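Local coordinates for NS3-like protein (Alongshan virus, PDB 6M40), which probably unwinds RNA using the energy of ATP hydrolysis, as the helicase domain of a flavivirus-like NS3 protein, at residues A[372-384]-A[399-412]. Numbering follows the deposited sequence.
Sequences QDTETLTEAMAIY and IRNRMRSYFNDARW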
ATOM      1  N   GLN A 372     -16.759  -1.510  -5.789  1.00 64.21           N
ATOM      2  CA  GLN A 372     -15.623  -2.015  -5.024  1.00 68.25           C
ATOM      3  C   GLN A 372     -15.941  -3.327  -4.305  1.00 73.90           C
ATOM      4  O   GLN A 372     -15.789  -3.464  -3.091  1.00 70.90           O
ATOM      5  CB  GLN A 372     -15.114  -0.947  -4.043  1.00 65.03           C
ATOM      6  CG  GLN A 372     -13.639  -0.533  -4.262  1.00 63.69           C
ATOM      7  CD  GLN A 372     -13.252   0.774  -3.550  1.00 66.69           C
ATOM      8  OE1 GLN A 372     -13.435   0.924  -2.334  1.00 63.38           O
ATOM      9  NE2 GLN A 372     -12.687   1.710  -4.308  1.00 60.08           N
ATOM     10  N   ASP A 373     -16.337  -4.328  -5.108  1.00 77.47           N
ATOM     11  CA  ASP A 373     -16.568  -5.675  -4.594  1.00 73.85           C
ATOM     12  C   ASP A 373     -16.019  -6.738  -5.539  1.00 69.48           C
ATOM     13  O   ASP A 373     -16.470  -7.887  -5.492  1.00 66.57           O
ATOM     14  CB  ASP A 373     -18.060  -5.910  -4.335  1.00 76.46           C
ATOM     15  CG  ASP A 373     -18.923  -5.610  -5.542  1.00 82.47           C
ATOM     16  OD1 ASP A 373     -18.376  -5.381  -6.638  1.00 87.79           O
ATOM     17  OD2 ASP A 373     -20.160  -5.608  -5.392  1.00 91.82           O
ATOM     18  N   THR A 374     -15.080  -6.360  -6.409  1.00 69.68           N
ATOM     19  CA  THR A 374     -14.318  -7.273  -7.253  1.00 69.30           C
ATOM     20  C   THR A 374     -12.856  -6.905  -7.053  1.00 64.21           C
ATOM     21  O   THR A 374     -12.468  -5.770  -7.338  1.00 62.57           O
ATOM     22  CB  THR A 374     -14.701  -7.132  -8.735  1.00 68.60           C
ATOM     23  OG1 THR A 374     -16.118  -6.967  -8.868  1.00 67.23           O
ATOM     24  CG2 THR A 374     -14.268  -8.356  -9.535  1.00 62.32           C
ATOM     25  N   GLU A 375     -12.050  -7.834  -6.541  1.00 64.11           N
ATOM     26  CA  GLU A 375     -10.665  -7.477  -6.251  1.00 68.01           C
ATOM     27  C   GLU A 375      -9.886  -7.205  -7.533  1.00 65.98           C
ATOM     28  O   GLU A 375      -9.078  -6.272  -7.587  1.00 64.44           O
ATOM     29  CB  GLU A 375      -9.990  -8.559  -5.406  1.00 76.63           C
ATOM     30  CG  GLU A 375      -9.505  -9.799  -6.147  1.00 86.98           C
ATOM     31  CD  GLU A 375     -10.619 -10.580  -6.797  1.00 88.90           C
ATOM     32  OE1 GLU A 375     -11.777 -10.134  -6.720  1.00 86.63           O
ATOM     33  OE2 GLU A 375     -10.335 -11.640  -7.386  1.00 88.17           O
ATOM     34  N   THR A 376     -10.148  -7.971  -8.589  1.00 65.37           N
ATOM     35  CA  THR A 376      -9.418  -7.852  -9.843  1.00 60.90           C
ATOM     36  C   THR A 376     -10.233  -7.067 -10.860  1.00 55.61           C
ATOM     37  O   THR A 376     -11.426  -7.322 -11.039  1.00 57.99           O
ATOM     38  CB  THR A 376      -9.090  -9.234 -10.409  1.00 62.87           C
ATOM     39  OG1 THR A 376     -10.309  -9.921 -10.736  1.00 64.26           O
ATOM     40  CG2 THR A 376      -8.293 -10.052  -9.410  1.00 61.66           C
ATOM     41  N   LEU A 377      -9.582  -6.109 -11.524  1.00 52.56           N
ATOM     42  CA  LEU A 377     -10.214  -5.430 -12.647  1.00 51.69           C
ATOM     43  C   LEU A 377     -10.525  -6.415 -13.763  1.00 54.38           C
ATOM     44  O   LEU A 377     -11.538  -6.270 -14.454  1.00 54.01           O
ATOM     45  CB  LEU A 377      -9.310  -4.305 -13.145  1.00 49.71           C
ATOM     46  CG  LEU A 377      -9.711  -3.462 -14.352  1.00 51.47           C
ATOM     47  CD1 LEU A 377     -11.115  -2.904 -14.216  1.00 49.98           C
ATOM     48  CD2 LEU A 377      -8.713  -2.329 -14.518  1.00 47.68           C
ATOM     49  N   THR A 378      -9.676  -7.428 -13.941  1.00 53.70           N
ATOM     50  CA  THR A 378      -9.951  -8.442 -14.949  1.00 54.79           C
ATOM     51  C   THR A 378     -11.314  -9.092 -14.720  1.00 55.08           C
ATOM     52  O   THR A 378     -12.073  -9.310 -15.672  1.00 53.07           O
ATOM     53  CB  THR A 378      -8.847  -9.499 -14.953  1.00 55.89           C
ATOM     54  OG1 THR A 378      -8.923 -10.275 -13.752  1.00 60.50           O
ATOM     55  CG2 THR A 378      -7.480  -8.847 -15.036  1.00 61.37           C
ATOM     56  N   GLU A 379     -11.648  -9.410 -13.469  1.00 57.35           N
ATOM     57  CA  GLU A 379     -12.939 -10.039 -13.212  1.00 58.85           C
ATOM     58  C   GLU A 379     -14.081  -9.033 -13.307  1.00 56.30           C
ATOM     59  O   GLU A 379     -15.205  -9.410 -13.657  1.00 55.37           O
ATOM     60  CB  GLU A 379     -12.951 -10.724 -11.840  1.00 62.40           C
ATOM     61  CG  GLU A 379     -14.250 -11.488 -11.559  1.00 67.04           C
ATOM     62  CD  GLU A 379     -14.220 -12.285 -10.260  1.00 79.90           C
ATOM     63  OE1 GLU A 379     -13.294 -12.087  -9.437  1.00 72.18           O
ATOM     64  OE2 GLU A 379     -15.134 -13.115 -10.058  1.00 75.30           O
ATOM     65  N   ALA A 380     -13.817  -7.761 -12.995  1.00 54.38           N
ATOM     66  CA  ALA A 380     -14.845  -6.740 -13.164  1.00 54.16           C
ATOM     67  C   ALA A 380     -15.325  -6.670 -14.606  1.00 55.92           C
ATOM     68  O   ALA A 380     -16.483  -6.316 -14.864  1.00 56.29           O
ATOM     69  CB  ALA A 380     -14.313  -5.378 -12.722  1.00 53.93           C
HETATM   70  N   MSE A 381     -14.442  -6.972 -15.554  1.00 58.19           N
HETATM   71  CA  MSE A 381     -14.771  -6.954 -16.974  1.00 54.19           C
HETATM   72  C   MSE A 381     -15.698  -8.121 -17.310  1.00 55.68           C
HETATM   73  O   MSE A 381     -16.456  -8.073 -18.287  1.00 56.35           O
HETATM   74  CB  MSE A 381     -13.492  -7.004 -17.825  1.00 58.02           C
HETATM   75  CG  MSE A 381     -12.627  -5.776 -17.655  1.00 61.24           C
HETATM   76 SE   MSE A 381     -10.817  -5.942 -18.482  1.00 93.31          SE
HETATM   77  CE  MSE A 381     -11.373  -6.305 -20.331  1.00 62.19           C
ATOM     78  N   ALA A 382     -15.642  -9.177 -16.498  1.00 57.02           N
ATOM     79  CA  ALA A 382     -16.557 -10.287 -16.713  1.00 59.72           C
ATOM     80  C   ALA A 382     -17.970  -9.962 -16.238  1.00 61.68           C
ATOM     81  O   ALA A 382     -18.938 -10.447 -16.832  1.00 63.37           O
ATOM     82  CB  ALA A 382     -16.046 -11.548 -16.009  1.00 62.16           C
ATOM     83  N   ILE A 383     -18.123  -9.155 -15.186  1.00 60.96           N
ATOM     84  CA  ILE A 383     -19.439  -8.957 -14.594  1.00 60.27           C
ATOM     85  C   ILE A 383     -20.089  -7.664 -15.077  1.00 59.41           C
ATOM     86  O   ILE A 383     -21.318  -7.566 -15.120  1.00 62.53           O
ATOM     87  CB  ILE A 383     -19.393  -8.977 -13.050  1.00 60.56           C
ATOM     88  CG1 ILE A 383     -18.845  -7.656 -12.501  1.00 63.19           C
ATOM     89  CG2 ILE A 383     -18.556 -10.130 -12.524  1.00 63.73           C
ATOM     90  CD1 ILE A 383     -18.544  -7.691 -11.016  1.00 66.69           C
ATOM     91  N   TYR A 384     -19.293  -6.653 -15.406  1.00 56.80           N
ATOM     92  CA  TYR A 384     -19.830  -5.403 -15.929  1.00 56.59           C
ATOM     93  C   TYR A 384     -19.623  -5.361 -17.434  1.00 57.83           C
ATOM     94  O   TYR A 384     -18.530  -5.665 -17.930  1.00 57.77           O
ATOM     95  CB  TYR A 384     -19.179  -4.194 -15.257  1.00 55.61           C
ATOM     96  CG  TYR A 384     -19.370  -4.181 -13.748  1.00 60.00           C
ATOM     97  CD1 TYR A 384     -20.637  -4.178 -13.178  1.00 61.54           C
ATOM     98  CD2 TYR A 384     -18.279  -4.181 -12.898  1.00 53.65           C
ATOM     99  CE1 TYR A 384     -20.802  -4.182 -11.806  1.00 63.79           C
ATOM    100  CE2 TYR A 384     -18.432  -4.186 -11.534  1.00 54.77           C
ATOM    101  CZ  TYR A 384     -19.692  -4.185 -10.989  1.00 61.11           C
ATOM    102  OH  TYR A 384     -19.841  -4.182  -9.620  1.00 71.57           O
ATOM    103  N   ILE A 399     -18.111 -14.822 -20.695  1.00 74.34           N
ATOM    104  CA  ILE A 399     -17.033 -13.856 -20.871  1.00 72.08           C
ATOM    105  C   ILE A 399     -15.784 -14.287 -20.115  1.00 71.40           C
ATOM    106  O   ILE A 399     -14.663 -14.098 -20.595  1.00 69.41           O
ATOM    107  CB  ILE A 399     -17.490 -12.457 -20.423  1.00 67.37           C
ATOM    108  CG1 ILE A 399     -18.521 -11.890 -21.401  1.00 63.87           C
ATOM    109  CG2 ILE A 399     -16.287 -11.531 -20.271  1.00 66.89           C
ATOM    110  CD1 ILE A 399     -18.017 -11.736 -22.809  1.00 64.78           C
ATOM    111  N   ARG A 400     -15.942 -14.833 -18.913  1.00 71.66           N
ATOM    112  CA  ARG A 400     -14.753 -15.210 -18.164  1.00 75.45           C
ATOM    113  C   ARG A 400     -14.084 -16.435 -18.765  1.00 75.19           C
ATOM    114  O   ARG A 400     -12.868 -16.603 -18.629  1.00 76.80           O
ATOM    115  CB  ARG A 400     -15.103 -15.439 -16.701  1.00 84.90           C
ATOM    116  CG  ARG A 400     -16.192 -16.443 -16.449  1.00 86.02           C
ATOM    117  CD  ARG A 400     -16.747 -16.218 -15.055  1.00 92.56           C
ATOM    118  NE  ARG A 400     -15.693 -15.815 -14.124  1.00 87.42           N
ATOM    119  CZ  ARG A 400     -15.909 -15.375 -12.888  1.00 91.01           C
ATOM    120  NH1 ARG A 400     -17.150 -15.277 -12.424  1.00108.15           N
ATOM    121  NH2 ARG A 400     -14.886 -15.029 -12.113  1.00 91.77           N
ATOM    122  N   ASN A 401     -14.847 -17.296 -19.435  1.00 74.32           N
ATOM    123  CA  ASN A 401     -14.236 -18.424 -20.127  1.00 76.39           C
ATOM    124  C   ASN A 401     -13.534 -17.960 -21.396  1.00 75.89           C
ATOM    125  O   ASN A 401     -12.431 -18.422 -21.713  1.00 76.84           O
ATOM    126  CB  ASN A 401     -15.296 -19.476 -20.448  1.00 78.28           C
ATOM    127  CG  ASN A 401     -16.065 -19.914 -19.224  1.00 80.07           C
ATOM    128  OD1 ASN A 401     -15.597 -19.768 -18.097  1.00 80.13           O
ATOM    129  ND2 ASN A 401     -17.254 -20.457 -19.439  1.00 90.30           N
ATOM    130  N   ARG A 402     -14.157 -17.038 -22.130  1.00 74.68           N
ATOM    131  CA  ARG A 402     -13.487 -16.449 -23.284  1.00 71.82           C
ATOM    132  C   ARG A 402     -12.196 -15.757 -22.877  1.00 69.56           C
ATOM    133  O   ARG A 402     -11.189 -15.839 -23.586  1.00 71.28           O
ATOM    134  CB  ARG A 402     -14.418 -15.463 -23.985  1.00 68.89           C
ATOM    135  CG  ARG A 402     -15.341 -16.142 -24.949  1.00 76.17           C
ATOM    136  CD  ARG A 402     -16.471 -15.246 -25.398  1.00 83.00           C
ATOM    137  NE  ARG A 402     -17.596 -16.068 -25.825  1.00 86.39           N
ATOM    138  CZ  ARG A 402     -18.807 -15.601 -26.090  1.00 93.80           C
ATOM    139  NH1 ARG A 402     -19.064 -14.306 -25.978  1.00 93.12           N
ATOM    140  NH2 ARG A 402     -19.765 -16.436 -26.466  1.00102.28           N
HETATM  141  N   MSE A 403     -12.205 -15.068 -21.744  1.00 69.91           N
HETATM  142  CA  MSE A 403     -11.040 -14.308 -21.328  1.00 69.17           C
HETATM  143  C   MSE A 403      -9.878 -15.222 -20.968  1.00 68.81           C
HETATM  144  O   MSE A 403      -8.716 -14.839 -21.098  1.00 66.69           O
HETATM  145  CB  MSE A 403     -11.375 -13.418 -20.141  1.00 69.07           C
HETATM  146  CG  MSE A 403     -12.203 -12.199 -20.491  1.00 72.31           C
HETATM  147 SE   MSE A 403     -12.507 -11.129 -18.893  1.00 82.47          SE
HETATM  148  CE  MSE A 403     -10.618 -10.861 -18.390  1.00 55.16           C
ATOM    149  N   ARG A 404     -10.193 -16.431 -20.497  1.00 73.12           N
ATOM    150  CA  ARG A 404      -9.134 -17.382 -20.177  1.00 77.77           C
ATOM    151  C   ARG A 404      -8.446 -17.907 -21.430  1.00 76.96           C
ATOM    152  O   ARG A 404      -7.343 -18.456 -21.330  1.00 78.35           O
ATOM    153  CB  ARG A 404      -9.698 -18.539 -19.350  1.00 82.24           C
ATOM    154  CG  ARG A 404      -8.965 -18.751 -18.030  1.00 81.65           C
ATOM    155  CD  ARG A 404      -9.554 -19.893 -17.220  1.00 91.04           C
ATOM    156  NE  ARG A 404     -10.940 -19.643 -16.834  1.00104.19           N
ATOM    157  CZ  ARG A 404     -11.998 -20.122 -17.482  1.00 99.37           C
ATOM    158  NH1 ARG A 404     -11.839 -20.884 -18.557  1.00 96.70           N
ATOM    159  NH2 ARG A 404     -13.221 -19.839 -17.056  1.00102.50           N
ATOM    160  N   SER A 405      -9.064 -17.736 -22.603  1.00 72.47           N
ATOM    161  CA  SER A 405      -8.398 -18.100 -23.845  1.00 73.64           C
ATOM    162  C   SER A 405      -7.114 -17.307 -24.050  1.00 68.40           C
ATOM    163  O   SER A 405      -6.211 -17.778 -24.749  1.00 71.04           O
ATOM    164  CB  SER A 405      -9.326 -17.876 -25.045  1.00 75.06           C
ATOM    165  OG  SER A 405     -10.460 -18.719 -25.016  1.00 93.70           O
ATOM    166  N   TYR A 406      -7.019 -16.097 -23.489  1.00 64.62           N
ATOM    167  CA  TYR A 406      -5.831 -15.280 -23.731  1.00 64.39           C
ATOM    168  C   TYR A 406      -5.196 -14.723 -22.464  1.00 66.52           C
ATOM    169  O   TYR A 406      -3.970 -14.627 -22.399  1.00 67.30           O
ATOM    170  CB  TYR A 406      -6.130 -14.110 -24.702  1.00 61.85           C
ATOM    171  CG  TYR A 406      -7.462 -13.406 -24.517  1.00 64.53           C
ATOM    172  CD1 TYR A 406      -8.635 -13.985 -24.971  1.00 62.87           C
ATOM    173  CD2 TYR A 406      -7.537 -12.151 -23.920  1.00 62.29           C
ATOM    174  CE1 TYR A 406      -9.843 -13.362 -24.818  1.00 63.28           C
ATOM    175  CE2 TYR A 406      -8.756 -11.510 -23.763  1.00 62.17           C
ATOM    176  CZ  TYR A 406      -9.905 -12.125 -24.218  1.00 62.14           C
ATOM    177  OH  TYR A 406     -11.129 -11.520 -24.080  1.00 67.21           O
ATOM    178  N   PHE A 407      -5.981 -14.339 -21.460  1.00 64.55           N
ATOM    179  CA  PHE A 407      -5.425 -13.850 -20.201  1.00 62.03           C
ATOM    180  C   PHE A 407      -5.909 -14.728 -19.061  1.00 62.66           C
ATOM    181  O   PHE A 407      -7.094 -14.706 -18.711  1.00 66.75           O
ATOM    182  CB  PHE A 407      -5.806 -12.398 -19.944  1.00 62.49           C
ATOM    183  CG  PHE A 407      -4.924 -11.715 -18.945  1.00 60.95           C
ATOM    184  CD1 PHE A 407      -3.658 -11.296 -19.306  1.00 56.08           C
ATOM    185  CD2 PHE A 407      -5.358 -11.485 -17.648  1.00 61.57           C
ATOM    186  CE1 PHE A 407      -2.836 -10.663 -18.399  1.00 53.04           C
ATOM    187  CE2 PHE A 407      -4.545 -10.843 -16.736  1.00 58.67           C
ATOM    188  CZ  PHE A 407      -3.280 -10.431 -17.112  1.00 54.93           C
ATOM    189  N   ASN A 408      -4.985 -15.473 -18.469  1.00 62.10           N
ATOM    190  CA  ASN A 408      -5.287 -16.378 -17.368  1.00 62.26           C
ATOM    191  C   ASN A 408      -4.826 -15.704 -16.079  1.00 62.39           C
ATOM    192  O   ASN A 408      -3.676 -15.836 -15.665  1.00 61.93           O
ATOM    193  CB  ASN A 408      -4.608 -17.718 -17.594  1.00 62.72           C
ATOM    194  CG  ASN A 408      -5.032 -18.756 -16.592  1.00 67.61           C
ATOM    195  OD1 ASN A 408      -6.050 -18.610 -15.924  1.00 75.54           O
ATOM    196  ND2 ASN A 408      -4.254 -19.819 -16.487  1.00 67.45           N
ATOM    197  N   ASP A 409      -5.739 -14.975 -15.444  1.00 60.23           N
ATOM    198  CA  ASP A 409      -5.444 -14.357 -14.162  1.00 59.65           C
ATOM    199  C   ASP A 409      -5.386 -15.439 -13.096  1.00 65.17           C
ATOM    200  O   ASP A 409      -6.384 -16.119 -12.833  1.00 67.73           O
ATOM    201  CB  ASP A 409      -6.497 -13.312 -13.807  1.00 59.86           C
ATOM    202  CG  ASP A 409      -5.940 -12.198 -12.953  1.00 55.88           C
ATOM    203  OD1 ASP A 409      -4.924 -12.432 -12.263  1.00 54.26           O
ATOM    204  OD2 ASP A 409      -6.510 -11.086 -12.984  1.00 54.56           O
ATOM    205  N   ALA A 410      -4.217 -15.603 -12.482  1.00 66.21           N
ATOM    206  CA  ALA A 410      -4.035 -16.615 -11.445  1.00 67.17           C
ATOM    207  C   ALA A 410      -4.514 -16.150 -10.086  1.00 75.76           C
ATOM    208  O   ALA A 410      -4.345 -16.876  -9.087  1.00 83.09           O
ATOM    209  CB  ALA A 410      -2.567 -17.029 -11.378  1.00 63.57           C
ATOM    210  N   ARG A 411      -5.118 -14.966 -10.042  1.00 70.72           N
ATOM    211  CA  ARG A 411      -5.769 -14.452  -8.828  1.00 69.63           C
ATOM    212  C   ARG A 411      -7.250 -14.824  -8.737  1.00 74.62           C
ATOM    213  O   ARG A 411      -7.890 -14.551  -7.690  1.00 76.06           O
ATOM    214  CB  ARG A 411      -5.627 -12.945  -8.763  1.00 60.51           C
ATOM    215  CG  ARG A 411      -4.184 -12.512  -8.595  1.00 59.65           C
ATOM    216  CD  ARG A 411      -4.043 -11.032  -8.626  1.00 55.90           C
ATOM    217  NE  ARG A 411      -4.385 -10.564  -9.977  1.00 53.14           N
ATOM    218  CZ  ARG A 411      -4.998  -9.411 -10.263  1.00 50.89           C
ATOM    219  NH1 ARG A 411      -5.355  -8.574  -9.280  1.00 56.24           N
ATOM    220  NH2 ARG A 411      -5.278  -9.068 -11.527  1.00 54.04           N
ATOM    221  N   TRP A 412      -7.755 -15.495  -9.785  1.00 74.70           N
ATOM    222  CA  TRP A 412      -9.103 -16.056  -9.761  1.00 75.96           C
ATOM    223  C   TRP A 412      -9.176 -17.390  -8.993  1.00 85.93           C
ATOM    224  O   TRP A 412     -10.232 -18.074  -8.970  1.00 87.68           O
ATOM    225  CB  TRP A 412      -9.624 -16.231 -11.189  1.00 73.90           C
ATOM    226  CG  TRP A 412      -9.879 -14.921 -11.917  1.00 68.66           C
ATOM    227  CD1 TRP A 412      -9.766 -13.649 -11.407  1.00 69.67           C
ATOM    228  CD2 TRP A 412     -10.292 -14.762 -13.288  1.00 65.92           C
ATOM    229  NE1 TRP A 412     -10.090 -12.722 -12.377  1.00 62.39           N
ATOM    230  CE2 TRP A 412     -10.413 -13.377 -13.535  1.00 65.78           C
ATOM    231  CE3 TRP A 412     -10.574 -15.657 -14.329  1.00 69.94           C
ATOM    232  CZ2 TRP A 412     -10.796 -12.870 -14.775  1.00 65.75           C
ATOM    233  CZ3 TRP A 412     -10.953 -15.153 -15.556  1.00 72.57           C
ATOM    234  CH2 TRP A 412     -11.059 -13.771 -15.770  1.00 70.03           C
TER
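Thr378, on the first turn of helix 377-383, meets Asp409, Trp412, Phe407 and Met403 at once. Its hydroxyl donates to Asp409 OD2 (OG1 to OD2 2.7 Å), which accepts through its anti lone pair, and receives a weak bond from Trp412 NE1. With OG1 lodged between the backbone N and the carbonyl carbon (chi1 69°), the methyl CG2 is turned to Phe407, 3.9 Å from CE2. The indole N-H of Trp412 is shared: NE1 also donates, in the ring plane, to Thr376 OG1 at 3.3 Å. That same oxygen accepts the N-H of Glu379, the capping bond of Thr376 at the N-cap of the helix. Thr376 CG2 sits over one face of the Arg411 guanidinium, 3.3 Å from NH1; this guanidinium is steadied by salt bridges to Asp409 and to Glu332 of helix 328-339. The contact belongs to the helical domain that follows the two RecA-like domains of flavivirus-type NS3 helicases, and joins two of its helices, whose short segments make 135° between their N-to-C directions, together with the chain after helix 393-404. Further along, Glu379, extended with CG anti to its N (chi1 -176°), lies beside Arg400 and forms a salt bridge, OE2 to NH2 2.8 Å, with NH2 above the carboxylate plane. Ala382, three residues on from Glu379, packs its CA on Ile399 CG2 at 3.8 Å, while the selenomethionine methyl CE of Met403 reaches within 3.5 Å of Thr378 O.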